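Local atomic coordinates of putative solute-binding component of ABC transporter (Clostridium phytofermentans, PDB entry 4YS6), a protein that probably binds carbohydrates as the solute-binding component of an ABC transporter, here with beta-D-glucopyranose in the cleft between its two lobes. Residues A[56-61]-A[299-304]; A[37-42]-A[93-98]. One frame throughout, in Å; residues are numbered along the deposited sequence.

Interaction 1 of 2, residues A[56-61]-A[299-304]; sequences SNMEKQ and SQVVKM. With NA (sodium ion), chain I.
M58, a selenomethionine, reaches V301 at about a right angle: its SE lies 3.7 Å from V301 CG1, and CE is equally near the same methyl. The chain of M58 is bent at chi2 (-67°) and again at chi3, which carries its end closer to helix 294-309 than the direction of its CB would suggest. CE also stands 4.4 Å from V302 CG2, so the tip settles between the branches of two successive valines, loosely on the second. One turn further on, Q61 works differently. Its CB packs on V302 CG2 at 3.8 Å, while the extended remainder of the side chain runs on toward the backbone of S299. There Q61 OE1 comes within 3.0 Å of S299 CA and 3.4 Å of S299 CB. OE1 is also 3.2 Å from S299 N, but the angle is too poor for a hydrogen bond. At the other end of the amide NE2 donates to the backbone O of R295, which helps set the rotation of the group, with OE1 lying against S299 CA and CB. The axes of the two short helical segments come within 9.6 Å, at 44° between their N-to-C directions, with Q61 opposite S299, and A298 touches N57, M58 and Q61. Y123 of strand 119-123 touches both M58 and V301 on the sheet side. Away from this seam, S56 OG binds a sodium ion at 2.3 Å, joined by N52 O and three waters. The chemistry therefore changes across the seam, from apolar beside the sheet to amide-on-backbone at the partly exposed edge. No hydrogen bond links 56-61 to 299-304; they meet by van der Waals packing, and Q61 NE2 to R295 O adds a polar tie one turn earlier on helix 294-309.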
ATOM      1  N   SER A  56      -6.940  -9.477  11.108  1.00 14.74           N
ATOM      2  CA  SER A  56      -7.981 -10.462  11.353  1.00 15.42           C
ATOM      3  C   SER A  56      -7.736 -11.732  10.584  1.00 15.63           C
ATOM      4  O   SER A  56      -7.964 -12.822  11.099  1.00 16.65           O
ATOM      5  CB  SER A  56      -9.355  -9.910  10.976  1.00 22.95           C
ATOM      6  OG  SER A  56      -9.769  -8.960  11.929  1.00 34.06           O
ATOM      7  N   ASN A  57      -7.303 -11.595   9.337  1.00 16.51           N
ATOM      8  CA  ASN A  57      -7.042 -12.769   8.523  1.00 18.92           C
ATOM      9  C   ASN A  57      -5.812 -13.532   9.038  1.00 17.63           C
ATOM     10  O   ASN A  57      -5.828 -14.761   9.096  1.00 18.01           O
ATOM     11  CB  ASN A  57      -6.886 -12.369   7.057  1.00 16.84           C
ATOM     12  CG  ASN A  57      -8.198 -11.925   6.436  1.00 24.37           C
ATOM     13  OD1 ASN A  57      -9.259 -12.438   6.771  1.00 27.49           O
ATOM     14  ND2 ASN A  57      -8.124 -10.999   5.499  1.00 21.55           N
HETATM   15  N   MSE A  58      -4.768 -12.820   9.446  1.00 15.17           N
HETATM   16  CA  MSE A  58      -3.615 -13.473  10.057  1.00 16.12           C
HETATM   17  C   MSE A  58      -4.006 -14.231  11.309  1.00 17.00           C
HETATM   18  O   MSE A  58      -3.602 -15.373  11.513  1.00 18.50           O
HETATM   19  CB  MSE A  58      -2.548 -12.429  10.401  1.00 15.40           C
HETATM   20  CG  MSE A  58      -1.752 -11.948   9.243  1.00 20.37           C
HETATM   21 SE   MSE A  58      -0.595 -13.399   8.510  1.00 29.15          SE
HETATM   22  CE  MSE A  58       0.182 -14.191  10.111  1.00 30.84           C
ATOM     23  N   GLU A  59      -4.762 -13.580  12.185  1.00 15.34           N
ATOM     24  CA  GLU A  59      -5.173 -14.230  13.430  1.00 18.27           C
ATOM     25  C   GLU A  59      -6.003 -15.483  13.152  1.00 18.53           C
ATOM     26  O   GLU A  59      -5.770 -16.544  13.722  1.00 19.82           O
ATOM     27  CB  GLU A  59      -5.970 -13.252  14.296  1.00 20.26           C
ATOM     28  CG  GLU A  59      -6.358 -13.812  15.641  1.00 29.88           C
ATOM     29  CD  GLU A  59      -6.923 -12.738  16.545  1.00 46.96           C
ATOM     30  OE1 GLU A  59      -7.812 -11.992  16.086  1.00 46.41           O
ATOM     31  OE2 GLU A  59      -6.465 -12.627  17.699  1.00 59.49           O
ATOM     32  N   LYS A  60      -6.987 -15.366  12.264  1.00 18.43           N
ATOM     33  CA  LYS A  60      -7.854 -16.490  11.958  1.00 20.71           C
ATOM     34  C   LYS A  60      -7.073 -17.658  11.389  1.00 17.86           C
ATOM     35  O   LYS A  60      -7.259 -18.789  11.818  1.00 19.52           O
ATOM     36  CB  LYS A  60      -8.944 -16.084  10.963  1.00 25.24           C
ATOM     37  CG  LYS A  60      -9.787 -17.264  10.479  1.00 36.17           C
ATOM     38  CD  LYS A  60     -10.784 -16.842   9.417  1.00 51.51           C
ATOM     39  CE  LYS A  60     -11.672 -18.008   9.000  1.00 61.03           C
ATOM     40  NZ  LYS A  60     -10.907 -19.107   8.344  1.00 63.30           N
ATOM     41  N   GLN A  61      -6.212 -17.379  10.411  1.00 17.16           N
ATOM     42  CA  GLN A  61      -5.522 -18.444   9.701  1.00 19.29           C
ATOM     43  C   GLN A  61      -4.425 -19.053  10.565  1.00 17.48           C
ATOM     44  O   GLN A  61      -4.213 -20.250  10.504  1.00 20.40           O
ATOM     45  CB  GLN A  61      -4.976 -17.922   8.378  1.00 18.86           C
ATOM     46  CG  GLN A  61      -6.103 -17.518   7.440  1.00 21.76           C
ATOM     47  CD  GLN A  61      -5.620 -17.180   6.059  1.00 21.05           C
ATOM     48  OE1 GLN A  61      -4.751 -17.858   5.514  1.00 25.05           O
ATOM     49  NE2 GLN A  61      -6.211 -16.149   5.464  1.00 23.49           N
ATOM     50  N   SER A 299      -2.596 -16.131   3.871  1.00 16.33           N
ATOM     51  CA  SER A 299      -2.411 -17.553   3.615  1.00 14.66           C
ATOM     52  C   SER A 299      -0.955 -17.880   3.296  1.00 17.86           C
ATOM     53  O   SER A 299      -0.408 -18.876   3.779  1.00 16.28           O
ATOM     54  CB  SER A 299      -3.321 -18.009   2.463  1.00 19.49           C
ATOM     55  OG  SER A 299      -3.096 -19.387   2.213  1.00 28.57           O
ATOM     56  N   GLN A 300      -0.318 -17.028   2.505  1.00 16.16           N
ATOM     57  CA  GLN A 300       1.062 -17.253   2.110  1.00 16.09           C
ATOM     58  C   GLN A 300       1.969 -17.098   3.324  1.00 15.17           C
ATOM     59  O   GLN A 300       2.916 -17.875   3.511  1.00 15.26           O
ATOM     60  CB  GLN A 300       1.478 -16.298   1.001  1.00 17.24           C
ATOM     61  CG  GLN A 300       0.841 -16.616  -0.320  1.00 17.77           C
ATOM     62  CD  GLN A 300       1.109 -18.048  -0.752  1.00 24.14           C
ATOM     63  OE1 GLN A 300       0.193 -18.861  -0.852  1.00 29.91           O
ATOM     64  NE2 GLN A 300       2.367 -18.368  -0.975  1.00 24.39           N
ATOM     65  N   VAL A 301       1.668 -16.116   4.169  1.00 14.29           N
ATOM     66  CA  VAL A 301       2.472 -15.932   5.376  1.00 15.30           C
ATOM     67  C   VAL A 301       2.346 -17.131   6.321  1.00 15.33           C
ATOM     68  O   VAL A 301       3.358 -17.606   6.882  1.00 16.10           O
ATOM     69  CB  VAL A 301       2.093 -14.637   6.078  1.00 16.10           C
ATOM     70  CG1 VAL A 301       2.729 -14.557   7.478  1.00 21.49           C
ATOM     71  CG2 VAL A 301       2.543 -13.489   5.221  1.00 12.94           C
ATOM     72  N   VAL A 302       1.138 -17.675   6.486  1.00 14.98           N
ATOM     73  CA  VAL A 302       0.982 -18.835   7.356  1.00 15.58           C
ATOM     74  C   VAL A 302       1.735 -20.034   6.783  1.00 16.50           C
ATOM     75  O   VAL A 302       2.279 -20.815   7.552  1.00 17.07           O
ATOM     76  CB  VAL A 302      -0.502 -19.164   7.596  1.00 18.37           C
ATOM     77  CG1 VAL A 302      -0.668 -20.467   8.374  1.00 23.37           C
ATOM     78  CG2 VAL A 302      -1.154 -18.003   8.363  1.00 24.00           C
ATOM     79  N   LYS A 303       1.804 -20.169   5.458  1.00 14.89           N
ATOM     80  CA  LYS A 303       2.655 -21.217   4.865  1.00 15.05           C
ATOM     81  C   LYS A 303       4.129 -21.039   5.259  1.00 14.91           C
ATOM     82  O   LYS A 303       4.854 -22.031   5.504  1.00 16.30           O
ATOM     83  CB  LYS A 303       2.539 -21.230   3.340  1.00 21.56           C
ATOM     84  CG  LYS A 303       1.190 -21.706   2.856  1.00 21.17           C
ATOM     85  CD  LYS A 303       1.147 -21.641   1.353  1.00 24.89           C
ATOM     86  CE  LYS A 303      -0.255 -21.852   0.826  1.00 30.52           C
ATOM     87  NZ  LYS A 303      -0.258 -21.666  -0.652  1.00 38.57           N
HETATM   88  N   MSE A 304       4.589 -19.792   5.300  1.00 14.48           N
HETATM   89  CA  MSE A 304       5.962 -19.488   5.736  1.00 14.40           C
HETATM   90  C   MSE A 304       6.149 -19.824   7.217  1.00 16.28           C
HETATM   91  O   MSE A 304       7.152 -20.406   7.600  1.00 15.05           O
HETATM   92  CB  MSE A 304       6.331 -18.016   5.485  1.00 15.50           C
HETATM   93  CG  MSE A 304       6.299 -17.654   4.049  1.00 13.56           C
HETATM   94 SE   MSE A 304       6.694 -15.715   4.021  1.00 26.64          SE
HETATM   95  CE  MSE A 304       7.211 -15.562   2.170  1.00 20.84           C
TER
HETATM   96 NA    NA I 408     -10.204  -6.707  12.353  1.00 58.70          NA
HETATM   97  O   HOH W   1     -12.240  -5.977  11.335  1.00 47.96           O
HETATM   98  O   HOH W   2      -8.217  -7.183  13.717  1.00 40.39           O
HETATM   99  O   HOH W   3      -9.696  -4.724  13.599  1.00 48.30           O

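Interaction 2 of 2, residues A[37-42]-A[93-98]; sequences KLVGVA and CKLLVI
V97 O receives A42 N at 2.9 Å, nearly along the C=O axis, and the CA-H of V41 adds a weaker contact, with V41 CA 3.3 Å away. The neighbouring V97 N donates to G40 O at 2.8 Å, so V97 binds the residues before and after V41, the regular pattern of parallel strands. G40 N donates to L95 O. Toward the start of the pair the pattern slips: L38 O is met by K94 N at 2.8 Å, an almost straight bond (178°), and L95 N is left buried without a partner. The side chain of C93, just before the second strand, lies over G40. With SG anti to its carbonyl carbon (chi1 -76°), the sulfur rests 3.5 Å from both N and CA of G40, filling the place beside a residue that has no side chain. L38 CG closes on the same sulfur at 3.6 Å. On the opposite face V39 and L95 run alongside each other in the same direction, with CG1 of V39 4.1 Å from CD2 of L95; V97 CG2 continues this apolar row. The strands belong to a parallel core, as in the Rossmann-like lobes of type I periplasmic binding proteins. Strand 68-73 bonds to the other edge of strand 38-43 through V39 and V41, and strand 119-123 follows strand 95-98 on its far side. Helix 78-90 covers the face of C93, L96 and I98 through I85 and M88, while helix 294-309 packs on L95 through V305, I308 and M309.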
ATOM      1  N   LYS A  37       4.119 -22.349  20.601  1.00 33.57           N
ATOM      2  CA  LYS A  37       3.499 -22.096  19.302  1.00 29.37           C
ATOM      3  C   LYS A  37       2.851 -20.710  19.251  1.00 24.42           C
ATOM      4  O   LYS A  37       1.863 -20.512  18.557  1.00 24.35           O
ATOM      5  CB  LYS A  37       2.460 -23.180  18.982  1.00 39.03           C
ATOM      6  CG  LYS A  37       3.060 -24.517  18.520  1.00 52.87           C
ATOM      7  CD  LYS A  37       3.641 -24.419  17.103  1.00 55.38           C
ATOM      8  CE  LYS A  37       4.225 -25.738  16.616  1.00 55.86           C
ATOM      9  NZ  LYS A  37       5.444 -26.134  17.371  1.00 58.32           N
ATOM     10  N   LEU A  38       3.422 -19.755  19.979  1.00 22.27           N
ATOM     11  CA  LEU A  38       2.942 -18.380  19.976  1.00 19.26           C
ATOM     12  C   LEU A  38       3.600 -17.558  18.879  1.00 18.70           C
ATOM     13  O   LEU A  38       4.821 -17.539  18.745  1.00 22.17           O
ATOM     14  CB  LEU A  38       3.202 -17.721  21.330  1.00 25.02           C
ATOM     15  CG  LEU A  38       2.775 -16.260  21.478  1.00 30.19           C
ATOM     16  CD1 LEU A  38       1.276 -16.068  21.248  1.00 25.72           C
ATOM     17  CD2 LEU A  38       3.170 -15.762  22.867  1.00 34.88           C
ATOM     18  N   VAL A  39       2.770 -16.881  18.105  1.00 17.68           N
ATOM     19  CA  VAL A  39       3.219 -16.034  17.007  1.00 16.87           C
ATOM     20  C   VAL A  39       2.760 -14.618  17.259  1.00 16.46           C
ATOM     21  O   VAL A  39       1.582 -14.386  17.563  1.00 16.88           O
ATOM     22  CB  VAL A  39       2.657 -16.535  15.669  1.00 19.92           C
ATOM     23  CG1 VAL A  39       3.046 -15.612  14.513  1.00 21.91           C
ATOM     24  CG2 VAL A  39       3.143 -17.930  15.428  1.00 17.05           C
ATOM     25  N   GLY A  40       3.680 -13.659  17.132  1.00 17.94           N
ATOM     26  CA  GLY A  40       3.330 -12.269  17.309  1.00 15.81           C
ATOM     27  C   GLY A  40       3.023 -11.653  15.958  1.00 15.09           C
ATOM     28  O   GLY A  40       3.711 -11.924  14.970  1.00 15.90           O
ATOM     29  N   VAL A  41       1.990 -10.823  15.919  1.00 14.86           N
ATOM     30  CA  VAL A  41       1.592 -10.163  14.690  1.00 14.28           C
ATOM     31  C   VAL A  41       1.427  -8.695  14.981  1.00 15.59           C
ATOM     32  O   VAL A  41       0.564  -8.311  15.785  1.00 16.27           O
ATOM     33  CB  VAL A  41       0.270 -10.735  14.120  1.00 15.95           C
ATOM     34  CG1 VAL A  41      -0.077 -10.066  12.780  1.00 19.16           C
ATOM     35  CG2 VAL A  41       0.362 -12.264  13.954  1.00 16.56           C
ATOM     36  N   ALA A  42       2.288  -7.883  14.366  1.00 13.81           N
ATOM     37  CA  ALA A  42       2.321  -6.459  14.630  1.00 13.76           C
ATOM     38  C   ALA A  42       1.828  -5.682  13.409  1.00 14.64           C
ATOM     39  O   ALA A  42       2.463  -5.712  12.352  1.00 15.66           O
ATOM     40  CB  ALA A  42       3.727  -6.017  15.002  1.00 13.98           C
ATOM     41  N   CYS A  93       6.797 -15.004  22.286  1.00 19.65           N
ATOM     42  CA  CYS A  93       6.524 -15.234  20.870  1.00 18.49           C
ATOM     43  C   CYS A  93       7.741 -15.901  20.247  1.00 16.96           C
ATOM     44  O   CYS A  93       8.879 -15.522  20.529  1.00 21.29           O
ATOM     45  CB  CYS A  93       6.199 -13.932  20.144  1.00 21.36           C
ATOM     46  SG  CYS A  93       4.518 -13.281  20.467  1.00 33.77           S
ATOM     47  N   LYS A  94       7.492 -16.908  19.415  1.00 20.68           N
ATOM     48  CA  LYS A  94       8.550 -17.710  18.812  1.00 19.00           C
ATOM     49  C   LYS A  94       8.885 -17.259  17.388  1.00 19.26           C
ATOM     50  O   LYS A  94       9.889 -17.672  16.831  1.00 19.38           O
ATOM     51  CB  LYS A  94       8.142 -19.189  18.796  1.00 24.48           C
ATOM     52  CG  LYS A  94       7.901 -19.784  20.173  1.00 31.35           C
ATOM     53  CD  LYS A  94       9.208 -19.984  20.916  1.00 39.33           C
ATOM     54  CE  LYS A  94       8.987 -20.535  22.315  1.00 49.89           C
ATOM     55  NZ  LYS A  94       8.359 -19.522  23.216  1.00 55.38           N
ATOM     56  N   LEU A  95       8.036 -16.403  16.827  1.00 14.41           N
ATOM     57  CA  LEU A  95       8.153 -15.901  15.464  1.00 13.97           C
ATOM     58  C   LEU A  95       7.380 -14.586  15.428  1.00 18.80           C
ATOM     59  O   LEU A  95       6.317 -14.460  16.073  1.00 16.65           O
ATOM     60  CB  LEU A  95       7.590 -16.901  14.437  1.00 15.14           C
ATOM     61  CG  LEU A  95       7.725 -16.609  12.943  1.00 19.56           C
ATOM     62  CD1 LEU A  95       7.781 -17.922  12.146  1.00 20.35           C
ATOM     63  CD2 LEU A  95       6.587 -15.721  12.400  1.00 18.47           C
ATOM     64  N   LEU A  96       7.905 -13.611  14.682  1.00 15.08           N
ATOM     65  CA  LEU A  96       7.253 -12.309  14.540  1.00 13.02           C
ATOM     66  C   LEU A  96       6.869 -12.043  13.099  1.00 12.64           C
ATOM     67  O   LEU A  96       7.696 -12.163  12.196  1.00 15.97           O
ATOM     68  CB  LEU A  96       8.166 -11.195  15.025  1.00 13.01           C
ATOM     69  CG  LEU A  96       8.604 -11.310  16.486  1.00 16.93           C
ATOM     70  CD1 LEU A  96       9.796 -10.384  16.757  1.00 16.77           C
ATOM     71  CD2 LEU A  96       7.433 -10.963  17.389  1.00 19.81           C
ATOM     72  N   VAL A  97       5.608 -11.683  12.908  1.00 12.55           N
ATOM     73  CA  VAL A  97       5.109 -11.203  11.637  1.00 12.38           C
ATOM     74  C   VAL A  97       4.868  -9.718  11.796  1.00 16.41           C
ATOM     75  O   VAL A  97       4.003  -9.324  12.592  1.00 14.29           O
ATOM     76  CB  VAL A  97       3.822 -11.908  11.237  1.00 12.35           C
ATOM     77  CG1 VAL A  97       3.289 -11.324   9.938  1.00 14.92           C
ATOM     78  CG2 VAL A  97       4.062 -13.410  11.108  1.00 13.57           C
ATOM     79  N   ILE A  98       5.620  -8.883  11.064  1.00 13.16           N
ATOM     80  CA  ILE A  98       5.608  -7.447  11.323  1.00 11.68           C
ATOM     81  C   ILE A  98       5.320  -6.634  10.098  1.00 11.34           C
ATOM     82  O   ILE A  98       6.042  -6.712   9.110  1.00 11.53           O
ATOM     83  CB  ILE A  98       6.963  -6.956  11.917  1.00 11.86           C
ATOM     84  CG1 ILE A  98       7.240  -7.661  13.236  1.00 15.68           C
ATOM     85  CG2 ILE A  98       6.961  -5.448  12.104  1.00 14.37           C
ATOM     86  CD1 ILE A  98       8.598  -7.458  13.727  1.00 17.73           C
TER

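Both contacts belong to one lobe and meet directly: V301 CG1 and M58 CE of interaction 1 rest on V97 CG2 of interaction 2, and M58 CB lies near V41 CG1. Interaction 2 is a backbone-bonded pair inside the sheet, whereas interaction 1 is side-chain packing of two helices laid on the sheet's V39, V41 and V97 face. Its apolar part is buried against that face, but its Q61–S299 end is partly exposed. Strand 38-43 leads into helix 50-64, whereas helix 294-309 is reached only after the chain has passed through the four-stranded sheet of the other lobe; interaction 1 thus ties the late helix to the early one.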